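Local atomic coordinates of amidase (Bacillus anthracis, PDB entry 5EWQ), a protein that probably hydrolyses carboxylic acid amides to the free acid and ammonia, as an enzyme of the amidase signature family. Residues 15-21 / 183-189; 174-180 / 403-408; 255-259 / 366-371. Residue numbers count along the deposited sequence, not the author numbering.

Contact 1 (15-21 / 183-189)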
loop_
_atom_site.group_PDB
_atom_site.type_symbol
_atom_site.label_atom_id
_atom_site.label_comp_id
_atom_site.label_asym_id
_atom_site.label_seq_id
_atom_site.Cartn_x
_atom_site.Cartn_y
_atom_site.Cartn_z
ATOM N N ILE A 15 -1.817 -9.017 -19.741
ATOM C CA ILE A 15 -3.202 -8.679 -20.038
ATOM C C ILE A 15 -3.508 -7.247 -19.610
ATOM O O ILE A 15 -3.307 -6.881 -18.453
ATOM C CB ILE A 15 -4.178 -9.637 -19.334
ATOM C CG1 ILE A 15 -3.849 -11.088 -19.685
ATOM C CG2 ILE A 15 -5.608 -9.309 -19.714
ATOM C CD1 ILE A 15 -4.736 -12.096 -18.995
ATOM N N VAL A 16 -3.991 -6.440 -20.551
ATOM C CA VAL A 16 -4.307 -5.043 -20.274
ATOM C C VAL A 16 -5.694 -4.672 -20.794
ATOM O O VAL A 16 -5.957 -4.748 -21.994
ATOM C CB VAL A 16 -3.263 -4.093 -20.900
ATOM C CG1 VAL A 16 -3.687 -2.643 -20.719
ATOM C CG2 VAL A 16 -1.892 -4.330 -20.289
ATOM N N TYR A 17 -6.575 -4.270 -19.881
ATOM C CA TYR A 17 -7.935 -3.873 -20.238
ATOM C C TYR A 17 -8.091 -2.357 -20.237
ATOM O O TYR A 17 -7.517 -1.673 -19.388
ATOM C CB TYR A 17 -8.948 -4.480 -19.266
ATOM C CG TYR A 17 -8.936 -5.988 -19.191
ATOM C CD1 TYR A 17 -8.999 -6.765 -20.341
ATOM C CD2 TYR A 17 -8.861 -6.634 -17.965
ATOM C CE1 TYR A 17 -8.991 -8.146 -20.269
ATOM C CE2 TYR A 17 -8.851 -8.012 -17.882
ATOM C CZ TYR A 17 -8.917 -8.762 -19.035
ATOM O OH TYR A 17 -8.906 -10.136 -18.955
ATOM N N ASP A 18 -8.874 -1.850 -21.188
ATOM C CA ASP A 18 -9.275 -0.444 -21.228
ATOM C C ASP A 18 -8.087 0.510 -21.093
ATOM O O ASP A 18 -7.960 1.223 -20.098
ATOM C CB ASP A 18 -10.303 -0.167 -20.127
ATOM C CG ASP A 18 -11.029 1.149 -20.320
ATOM O OD1 ASP A 18 -10.974 1.703 -21.438
ATOM O OD2 ASP A 18 -11.662 1.625 -19.354
ATOM N N LYS A 19 -7.219 0.513 -22.099
ATOM C CA LYS A 19 -5.991 1.297 -22.048
ATOM C C LYS A 19 -6.264 2.797 -22.155
ATOM O O LYS A 19 -5.522 3.611 -21.605
ATOM C CB LYS A 19 -5.037 0.851 -23.159
ATOM C CG LYS A 19 -3.642 1.436 -23.048
ATOM C CD LYS A 19 -2.588 0.342 -23.014
ATOM C CE LYS A 19 -2.557 -0.440 -24.316
ATOM N NZ LYS A 19 -1.466 -1.452 -24.325
ATOM N N GLU A 20 -7.337 3.156 -22.853
ATOM C CA GLU A 20 -7.675 4.560 -23.068
ATOM C C GLU A 20 -8.264 5.214 -21.820
ATOM O O GLU A 20 -8.493 6.423 -21.793
ATOM C CB GLU A 20 -8.649 4.700 -24.239
ATOM C CG GLU A 20 -8.047 4.334 -25.585
ATOM C CD GLU A 20 -6.891 5.238 -25.974
ATOM O OE1 GLU A 20 -6.921 6.435 -25.619
ATOM O OE2 GLU A 20 -5.950 4.749 -26.633
ATOM N N ARG A 21 -8.509 4.409 -20.792
ATOM C CA ARG A 21 -8.995 4.919 -19.514
ATOM C C ARG A 21 -7.931 5.782 -18.843
ATOM O O ARG A 21 -8.244 6.737 -18.130
ATOM C CB ARG A 21 -9.400 3.761 -18.599
ATOM C CG ARG A 21 -9.800 4.173 -17.192
ATOM C CD ARG A 21 -10.133 2.960 -16.336
ATOM N NE ARG A 21 -11.393 2.338 -16.726
ATOM C CZ ARG A 21 -12.567 2.627 -16.174
ATOM N NH1 ARG A 21 -12.640 3.530 -15.204
ATOM N NH2 ARG A 21 -13.667 2.013 -16.589
ATOM N N TYR A 183 -3.601 -8.906 -10.479
ATOM C CA TYR A 183 -4.610 -8.949 -11.530
ATOM C C TYR A 183 -5.939 -8.359 -11.068
ATOM O O TYR A 183 -6.370 -8.575 -9.935
ATOM C CB TYR A 183 -4.828 -10.382 -12.021
ATOM C CG TYR A 183 -5.929 -10.493 -13.053
ATOM C CD1 TYR A 183 -5.685 -10.204 -14.390
ATOM C CD2 TYR A 183 -7.216 -10.873 -12.689
ATOM C CE1 TYR A 183 -6.691 -10.296 -15.337
ATOM C CE2 TYR A 183 -8.227 -10.966 -13.629
ATOM C CZ TYR A 183 -7.958 -10.678 -14.950
ATOM O OH TYR A 183 -8.962 -10.771 -15.889
ATOM N N SER A 184 -6.583 -7.616 -11.962
ATOM C CA SER A 184 -7.910 -7.072 -11.705
ATOM C C SER A 184 -8.731 -7.105 -12.986
ATOM O O SER A 184 -8.206 -6.859 -14.072
ATOM C CB SER A 184 -7.824 -5.642 -11.173
ATOM O OG SER A 184 -7.461 -4.740 -12.203
ATOM N N GLY A 185 -10.019 -7.404 -12.859
ATOM C CA GLY A 185 -10.903 -7.451 -14.010
ATOM C C GLY A 185 -11.162 -6.075 -14.595
ATOM O O GLY A 185 -11.683 -5.949 -15.701
ATOM N N LYS A 186 -10.788 -5.042 -13.848
ATOM C CA LYS A 186 -11.013 -3.664 -14.264
ATOM C C LYS A 186 -9.947 -3.168 -15.236
ATOM O O LYS A 186 -10.264 -2.624 -16.294
ATOM C CB LYS A 186 -11.061 -2.747 -13.041
ATOM C CG LYS A 186 -11.238 -1.277 -13.370
ATOM C CD LYS A 186 -11.113 -0.424 -12.121
ATOM C CE LYS A 186 -11.343 1.046 -12.424
ATOM N NZ LYS A 186 -11.201 1.885 -11.202
ATOM N N LYS A 187 -8.681 -3.358 -14.874
ATOM C CA LYS A 187 -7.580 -2.822 -15.667
ATOM C C LYS A 187 -6.714 -3.919 -16.283
ATOM O O LYS A 187 -6.199 -3.764 -17.391
ATOM C CB LYS A 187 -6.713 -1.898 -14.811
ATOM C CG LYS A 187 -5.769 -1.028 -15.617
ATOM C CD LYS A 187 -6.540 -0.135 -16.578
ATOM C CE LYS A 187 -5.603 0.648 -17.480
ATOM N NZ LYS A 187 -4.813 -0.247 -18.371
ATOM N N GLY A 188 -6.551 -5.024 -15.564
ATOM C CA GLY A 188 -5.750 -6.131 -16.055
ATOM C C GLY A 188 -4.650 -6.540 -15.094
ATOM O O GLY A 188 -4.759 -6.335 -13.886
ATOM N N GLN A 189 -3.580 -7.110 -15.639
ATOM C CA GLN A 189 -2.495 -7.647 -14.823
ATOM C C GLN A 189 -1.414 -6.615 -14.518
ATOM O O GLN A 189 -0.920 -5.932 -15.414
ATOM C CB GLN A 189 -1.865 -8.857 -15.516
ATOM C CG GLN A 189 -0.655 -9.423 -14.790
ATOM C CD GLN A 189 -1.012 -10.019 -13.445
ATOM O OE1 GLN A 189 -1.837 -10.928 -13.357
ATOM N NE2 GLN A 189 -0.398 -9.503 -12.386
#
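Tyr17 lays its ring along a tight β-hairpin, strands 183-184 and 188-189 joined by a three-residue loop, to which residues 15-17 add a short antiparallel edge. The junction is a single bridge. Val16 and Gly188 form its non-hydrogen-bonded pair, flanked by Gln189 N to Ile15 O at 2.8 Å and Tyr17 N to Lys187 O at 2.6 Å. Beyond this pair the polypeptide turns off toward helix 20-28, so the N-terminal arm meets the hairpin over only a few residues.

The Tyr17 ring runs back across the hairpin; its CE2 lies 4.0 Å from Tyr183 CE1, and the two hydroxyl oxygens, Tyr17 OH and Tyr183 OH, are hydrogen-bonded at 3.1 Å. Arg399 adds a cation-π contact to Tyr17. Lys187 bends so that NZ reaches Tyr17 O at 3.2 Å, and the same ammonium is held by Gln80 and Asn86. At the far end of the arm, Arg21 NE pairs with Asp18 OD2 at 2.7 Å, while Lys186 CE lies over one face of the guanidinium. Arg21 NH1 and Lys186 NZ, like charges 4.6 Å apart, are balanced by acids: Glu90 and Asp142 for the arginine, Asp123 for the lysine.

At the start of the hairpin turn, Ser184 OG accepts Lys187 N at 3.2 Å in an ST motif and is also bonded to Asn167. The close approach of the arm needs a bare backbone at Gly188: its phi/psi of 125°/-153° suits glycine, and an ideal β-carbon there would fall 2.4 Å from Ile15 O.

Contact 2 (174-180 / 403-408)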
loop_
_atom_site.group_PDB
_atom_site.type_symbol
_atom_site.label_atom_id
_atom_site.label_comp_id
_atom_site.label_asym_id
_atom_site.label_seq_id
_atom_site.Cartn_x
_atom_site.Cartn_y
_atom_site.Cartn_z
ATOM N N TYR A 174 -9.404 -11.369 -2.986
ATOM C CA TYR A 174 -10.423 -12.246 -2.423
ATOM C C TYR A 174 -11.481 -12.570 -3.468
ATOM O O TYR A 174 -12.654 -12.240 -3.305
ATOM C CB TYR A 174 -11.068 -11.612 -1.190
ATOM C CG TYR A 174 -11.716 -12.617 -0.263
ATOM C CD1 TYR A 174 -10.942 -13.409 0.576
ATOM C CD2 TYR A 174 -13.095 -12.776 -0.226
ATOM C CE1 TYR A 174 -11.523 -14.331 1.425
ATOM C CE2 TYR A 174 -13.686 -13.697 0.621
ATOM C CZ TYR A 174 -12.893 -14.471 1.443
ATOM O OH TYR A 174 -13.471 -15.389 2.289
ATOM N N LEU A 175 -11.053 -13.219 -4.546
ATOM C CA LEU A 175 -11.954 -13.592 -5.627
ATOM C C LEU A 175 -11.883 -15.095 -5.885
ATOM O O LEU A 175 -12.903 -15.782 -5.872
ATOM C CB LEU A 175 -11.614 -12.809 -6.896
ATOM C CG LEU A 175 -12.635 -12.874 -8.031
ATOM C CD1 LEU A 175 -14.012 -12.501 -7.516
ATOM C CD2 LEU A 175 -12.223 -11.959 -9.174
ATOM N N SER A 176 -10.674 -15.599 -6.110
ATOM C CA SER A 176 -10.461 -17.031 -6.295
ATOM C C SER A 176 -9.040 -17.425 -5.907
ATOM O O SER A 176 -8.157 -16.574 -5.797
ATOM C CB SER A 176 -10.740 -17.441 -7.741
ATOM O OG SER A 176 -9.686 -17.040 -8.597
ATOM N N PHE A 177 -8.826 -18.721 -5.708
ATOM C CA PHE A 177 -7.528 -19.231 -5.281
ATOM C C PHE A 177 -6.529 -19.285 -6.434
ATOM O O PHE A 177 -5.321 -19.382 -6.215
ATOM C CB PHE A 177 -7.677 -20.626 -4.668
ATOM C CG PHE A 177 -8.673 -20.699 -3.544
ATOM C CD1 PHE A 177 -8.292 -20.414 -2.243
ATOM C CD2 PHE A 177 -9.987 -21.066 -3.787
ATOM C CE1 PHE A 177 -9.205 -20.486 -1.206
ATOM C CE2 PHE A 177 -10.905 -21.140 -2.753
ATOM C CZ PHE A 177 -10.512 -20.851 -1.462
ATOM N N THR A 178 -7.036 -19.221 -7.660
ATOM C CA THR A 178 -6.200 -19.387 -8.844
ATOM C C THR A 178 -5.802 -18.058 -9.478
ATOM O O THR A 178 -4.983 -18.021 -10.395
ATOM C CB THR A 178 -6.906 -20.240 -9.913
ATOM O OG1 THR A 178 -8.110 -19.587 -10.331
ATOM C CG2 THR A 178 -7.244 -21.617 -9.360
HETATM N N MSE A 179 -6.389 -16.970 -8.989
HETATM C CA MSE A 179 -6.116 -15.648 -9.541
HETATM C C MSE A 179 -4.725 -15.160 -9.150
HETATM O O MSE A 179 -4.385 -15.126 -7.968
HETATM C CB MSE A 179 -7.171 -14.642 -9.076
HETATM C CG MSE A 179 -7.071 -13.285 -9.754
HETATM SE SE MSE A 179 -8.250 -11.954 -8.959
HETATM C CE MSE A 179 -7.343 -11.757 -7.244
ATOM N N PRO A 180 -3.917 -14.779 -10.150
ATOM C CA PRO A 180 -2.575 -14.244 -9.903
ATOM C C PRO A 180 -2.627 -12.889 -9.207
ATOM O O PRO A 180 -3.548 -12.110 -9.447
ATOM C CB PRO A 180 -1.982 -14.115 -11.309
ATOM C CG PRO A 180 -3.168 -13.964 -12.200
ATOM C CD PRO A 180 -4.235 -14.822 -11.588
ATOM N N TYR A 403 -10.456 -15.855 -13.815
ATOM C CA TYR A 403 -9.957 -16.879 -12.906
ATOM C C TYR A 403 -11.032 -17.321 -11.916
ATOM O O TYR A 403 -10.733 -17.957 -10.907
ATOM C CB TYR A 403 -8.722 -16.369 -12.160
ATOM C CG TYR A 403 -7.621 -15.890 -13.080
ATOM C CD1 TYR A 403 -6.699 -16.780 -13.617
ATOM C CD2 TYR A 403 -7.507 -14.548 -13.420
ATOM C CE1 TYR A 403 -5.693 -16.347 -14.462
ATOM C CE2 TYR A 403 -6.504 -14.105 -14.264
ATOM C CZ TYR A 403 -5.601 -15.010 -14.782
ATOM O OH TYR A 403 -4.601 -14.577 -15.621
ATOM N N GLY A 404 -12.282 -16.981 -12.213
ATOM C CA GLY A 404 -13.403 -17.415 -11.397
ATOM C C GLY A 404 -13.730 -16.484 -10.244
ATOM O O GLY A 404 -13.141 -15.412 -10.109
ATOM N N GLN A 405 -14.677 -16.904 -9.409
ATOM C CA GLN A 405 -15.106 -16.112 -8.260
ATOM C C GLN A 405 -15.523 -17.012 -7.099
ATOM O O GLN A 405 -16.525 -16.758 -6.431
ATOM C CB GLN A 405 -16.258 -15.184 -8.652
ATOM C CG GLN A 405 -17.421 -15.886 -9.337
ATOM C CD GLN A 405 -18.581 -14.953 -9.626
ATOM O OE1 GLN A 405 -18.544 -13.773 -9.282
ATOM N NE2 GLN A 405 -19.619 -15.481 -10.261
ATOM N N THR A 406 -14.737 -18.057 -6.861
ATOM C CA THR A 406 -15.051 -19.059 -5.846
ATOM C C THR A 406 -15.124 -18.473 -4.435
ATOM O O THR A 406 -15.965 -18.878 -3.631
ATOM C CB THR A 406 -14.011 -20.198 -5.855
ATOM O OG1 THR A 406 -13.835 -20.679 -7.194
ATOM C CG2 THR A 406 -14.462 -21.347 -4.963
ATOM N N LEU A 407 -14.248 -17.518 -4.141
ATOM C CA LEU A 407 -14.158 -16.952 -2.797
ATOM C C LEU A 407 -15.380 -16.118 -2.416
ATOM O O LEU A 407 -15.900 -16.248 -1.307
ATOM C CB LEU A 407 -12.890 -16.107 -2.663
ATOM C CG LEU A 407 -11.613 -16.900 -2.381
ATOM C CD1 LEU A 407 -10.389 -16.005 -2.460
ATOM C CD2 LEU A 407 -11.706 -17.562 -1.017
ATOM N N ILE A 408 -15.836 -15.265 -3.327
ATOM C CA ILE A 408 -16.993 -14.422 -3.046
ATOM C C ILE A 408 -18.280 -15.236 -3.125
ATOM O O ILE A 408 -19.309 -14.842 -2.573
ATOM C CB ILE A 408 -17.080 -13.220 -4.009
ATOM C CG1 ILE A 408 -17.408 -13.677 -5.430
ATOM C CG2 ILE A 408 -15.787 -12.424 -3.986
ATOM C CD1 ILE A 408 -17.557 -12.536 -6.410
#
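The bump that shapes this contact is Leu407, in the first turn of helix 406-412, which enters a hollow walled by two aromatic rings of the 174-180 loop. Its CB stands over the face of Tyr174, 4.2 Å from the ring centroid in a CH-π contact, while CD2 comes to 3.5 Å from Phe177 CZ. Between these rings, the loop backbone lines the hollow, with Tyr174 C and Ser176 N each 3.7 Å from Leu407 CD1. Next along the helix, Ile408 fits beside Leu175: Leu175 CD1 and Ile408 CD1 are 3.7 Å apart, and Ile408 CG2 lies 3.2 Å from Tyr174 O. The Tyr174 ring also meets that of Phe367 in helix 360-377, their planes inclined at about 50°.

A second fit lies at the opposite end of the two segments. Pro180 points its CD at the face of Tyr403, 3.4 Å from the ring centroid and 8° off the normal, a CH-π contact, and Tyr183 meets the same tyrosine edge-to-face. Between the two fits Gly404 O approaches Leu175 CG to 3.3 Å; at phi/psi 88°/-175° a β-carbon on Gly404 would jam against Tyr403 O, so the backbone itself calls for glycine.

Two polar links fix the alignment. Leu175 O accepts Leu407 N at 2.8 Å, just past the N-cap residue Gln405, and Ser176 OG donates to Tyr403 O at 2.7 Å. The chemistry thus implies that apolar side chains provide most of the fit, while the loop supplies a carbonyl acceptor for an amide of the helix's first turn, where no earlier helical carbonyl is available.

Contact 3 (255-259 / 366-371)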
loop_
_atom_site.group_PDB
_atom_site.type_symbol
_atom_site.label_atom_id
_atom_site.label_comp_id
_atom_site.label_asym_id
_atom_site.label_seq_id
_atom_site.Cartn_x
_atom_site.Cartn_y
_atom_site.Cartn_z
ATOM N N PRO A 255 -14.386 -2.215 1.689
ATOM C CA PRO A 255 -13.854 -3.136 2.696
ATOM C C PRO A 255 -13.624 -4.555 2.188
ATOM O O PRO A 255 -13.983 -4.896 1.060
ATOM C CB PRO A 255 -14.943 -3.130 3.770
ATOM C CG PRO A 255 -16.198 -2.892 3.004
ATOM C CD PRO A 255 -15.823 -1.953 1.888
ATOM N N LEU A 256 -13.010 -5.367 3.041
ATOM C CA LEU A 256 -12.855 -6.796 2.812
ATOM C C LEU A 256 -13.207 -7.515 4.107
ATOM O O LEU A 256 -14.032 -8.425 4.128
ATOM C CB LEU A 256 -11.429 -7.129 2.367
ATOM C CG LEU A 256 -11.006 -8.601 2.395
ATOM C CD1 LEU A 256 -11.949 -9.449 1.564
ATOM C CD2 LEU A 256 -9.576 -8.758 1.903
ATOM N N ALA A 257 -12.567 -7.081 5.187
ATOM C CA ALA A 257 -12.884 -7.545 6.531
ATOM C C ALA A 257 -12.505 -6.461 7.530
ATOM O O ALA A 257 -11.333 -6.312 7.881
ATOM C CB ALA A 257 -12.161 -8.841 6.842
ATOM N N GLU A 258 -13.502 -5.706 7.985
ATOM C CA GLU A 258 -13.278 -4.538 8.835
ATOM C C GLU A 258 -12.561 -4.876 10.142
ATOM O O GLU A 258 -12.065 -3.987 10.834
ATOM C CB GLU A 258 -14.609 -3.845 9.133
ATOM C CG GLU A 258 -15.297 -3.291 7.896
ATOM C CD GLU A 258 -16.629 -2.639 8.208
ATOM O OE1 GLU A 258 -17.287 -2.151 7.264
ATOM O OE2 GLU A 258 -17.021 -2.616 9.394
ATOM N N THR A 259 -12.510 -6.162 10.471
ATOM C CA THR A 259 -11.738 -6.633 11.612
ATOM C C THR A 259 -10.248 -6.379 11.386
ATOM O O THR A 259 -9.525 -5.997 12.307
ATOM C CB THR A 259 -11.966 -8.138 11.867
ATOM O OG1 THR A 259 -13.355 -8.378 12.122
ATOM C CG2 THR A 259 -11.147 -8.614 13.057
ATOM N N GLU A 366 -17.331 -12.144 7.127
ATOM C CA GLU A 366 -17.390 -10.689 7.220
ATOM C C GLU A 366 -17.421 -9.988 5.863
ATOM O O GLU A 366 -17.929 -8.872 5.756
ATOM C CB GLU A 366 -16.205 -10.175 8.041
ATOM C CG GLU A 366 -16.481 -8.881 8.784
ATOM C CD GLU A 366 -15.320 -8.452 9.657
ATOM O OE1 GLU A 366 -14.248 -9.087 9.576
ATOM O OE2 GLU A 366 -15.481 -7.481 10.427
ATOM N N PHE A 367 -16.880 -10.636 4.835
ATOM C CA PHE A 367 -16.820 -10.033 3.505
ATOM C C PHE A 367 -18.210 -9.733 2.956
ATOM O O PHE A 367 -18.472 -8.628 2.483
ATOM C CB PHE A 367 -16.066 -10.939 2.529
ATOM C CG PHE A 367 -16.081 -10.443 1.110
ATOM C CD1 PHE A 367 -15.312 -9.355 0.735
ATOM C CD2 PHE A 367 -16.867 -11.062 0.153
ATOM C CE1 PHE A 367 -15.323 -8.894 -0.568
ATOM C CE2 PHE A 367 -16.883 -10.605 -1.152
ATOM C CZ PHE A 367 -16.110 -9.520 -1.512
ATOM N N LYS A 368 -19.094 -10.723 3.023
ATOM C CA LYS A 368 -20.461 -10.570 2.542
ATOM C C LYS A 368 -21.183 -9.437 3.262
ATOM O O LYS A 368 -21.882 -8.640 2.641
ATOM C CB LYS A 368 -21.236 -11.878 2.716
ATOM C CG LYS A 368 -22.710 -11.780 2.357
ATOM C CD LYS A 368 -23.439 -13.083 2.645
ATOM C CE LYS A 368 -24.913 -12.979 2.291
ATOM N NZ LYS A 368 -25.641 -14.251 2.556
ATOM N N HIS A 369 -20.995 -9.365 4.575
ATOM C CA HIS A 369 -21.686 -8.377 5.394
ATOM C C HIS A 369 -21.119 -6.971 5.213
ATOM O O HIS A 369 -21.875 -6.004 5.115
ATOM C CB HIS A 369 -21.631 -8.783 6.867
ATOM C CG HIS A 369 -22.399 -10.030 7.176
ATOM N ND1 HIS A 369 -22.045 -11.265 6.676
ATOM C CD2 HIS A 369 -23.508 -10.232 7.925
ATOM C CE1 HIS A 369 -22.899 -12.174 7.108
ATOM N NE2 HIS A 369 -23.798 -11.573 7.868
ATOM N N ASN A 370 -19.796 -6.856 5.170
ATOM C CA ASN A 370 -19.154 -5.560 4.974
ATOM C C ASN A 370 -19.492 -4.952 3.617
ATOM O O ASN A 370 -19.767 -3.758 3.514
ATOM C CB ASN A 370 -17.635 -5.678 5.118
ATOM C CG ASN A 370 -17.201 -5.939 6.545
ATOM O OD1 ASN A 370 -16.117 -6.469 6.786
ATOM N ND2 ASN A 370 -18.045 -5.567 7.499
ATOM N N VAL A 371 -19.472 -5.783 2.581
ATOM C CA VAL A 371 -19.756 -5.331 1.224
ATOM C C VAL A 371 -21.210 -4.890 1.070
ATOM O O VAL A 371 -21.487 -3.817 0.530
ATOM C CB VAL A 371 -19.438 -6.435 0.194
ATOM C CG1 VAL A 371 -20.092 -6.131 -1.143
ATOM C CG2 VAL A 371 -17.934 -6.588 0.033
#
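Asn370, Glu366 and Leu256 have the most surface buried here, and together they dock the loop 255-259 on helix 360-377. Asn370 and Glu366 stand one helical turn apart, with Asn370 N bonded to Glu366 O at 2.8 Å, so both side chains project from the same flank of the helix toward the loop.

Asn370 meets the middle of the loop. Its OD1 accepts Glu258 N at 3.0 Å with nearly straight geometry and lies 3.4 Å from Ala257 CA, while its CB rests against the proline ring, 3.8 Å from Pro255 CG. Glu366 extends to the loop's end and grips Thr259 twice: Thr259 OG1 donates to Glu366 OE1 at 2.8 Å, and Thr259 N makes a weak bond to Glu366 OE2 at 3.3 Å. The aliphatic neighbour Ala257 CB also touches Glu366 OE1, at 3.4 Å.

Leu256 supplies the apolar part. Although its CA-to-CB bond points away from the helix, the side chain bends back until CD1 is 3.5 Å from Phe367 CD1, and its carbonyl Leu256 O takes a CA-H...O contact from Phe367 CA at 3.3 Å. The backbone amides of Leu256 and Ala257 are bound in turn by Asp261, farther along the same loop, and Phe421 of helix 418-437 packs against both Glu366 and Thr259.

Carboxamide and carboxylate groups on a helix thus receive two successive loop amides, the second only weakly. In this amidase signature α/β fold, the arrangement ties a helix to the connection between strands 239-242 and 263-267, antiparallel neighbours in the central mixed sheet.

How the contacts relate
The three contacts form a chain of neighbours in one α/β fold. Contacts 1 and 2 have centres about 17 Å apart and meet through Tyr183 and Tyr403, Gln189 and Pro180, and Ile15 and Tyr403; contacts 2 and 3, about 16 Å apart, meet where Tyr174 and Ile408 pack on Leu256 and Phe367. Contacts 1 and 3 do not touch, their nearest atoms being about 12 Å apart. In sequence, contacts 1 and 2 cross, whereas both segments of contact 3 fall between those of contact 2. Residues 174-189 thus connect the N-terminal arm with helices 406-412 and 360-377, bringing together regions far apart in the sequence.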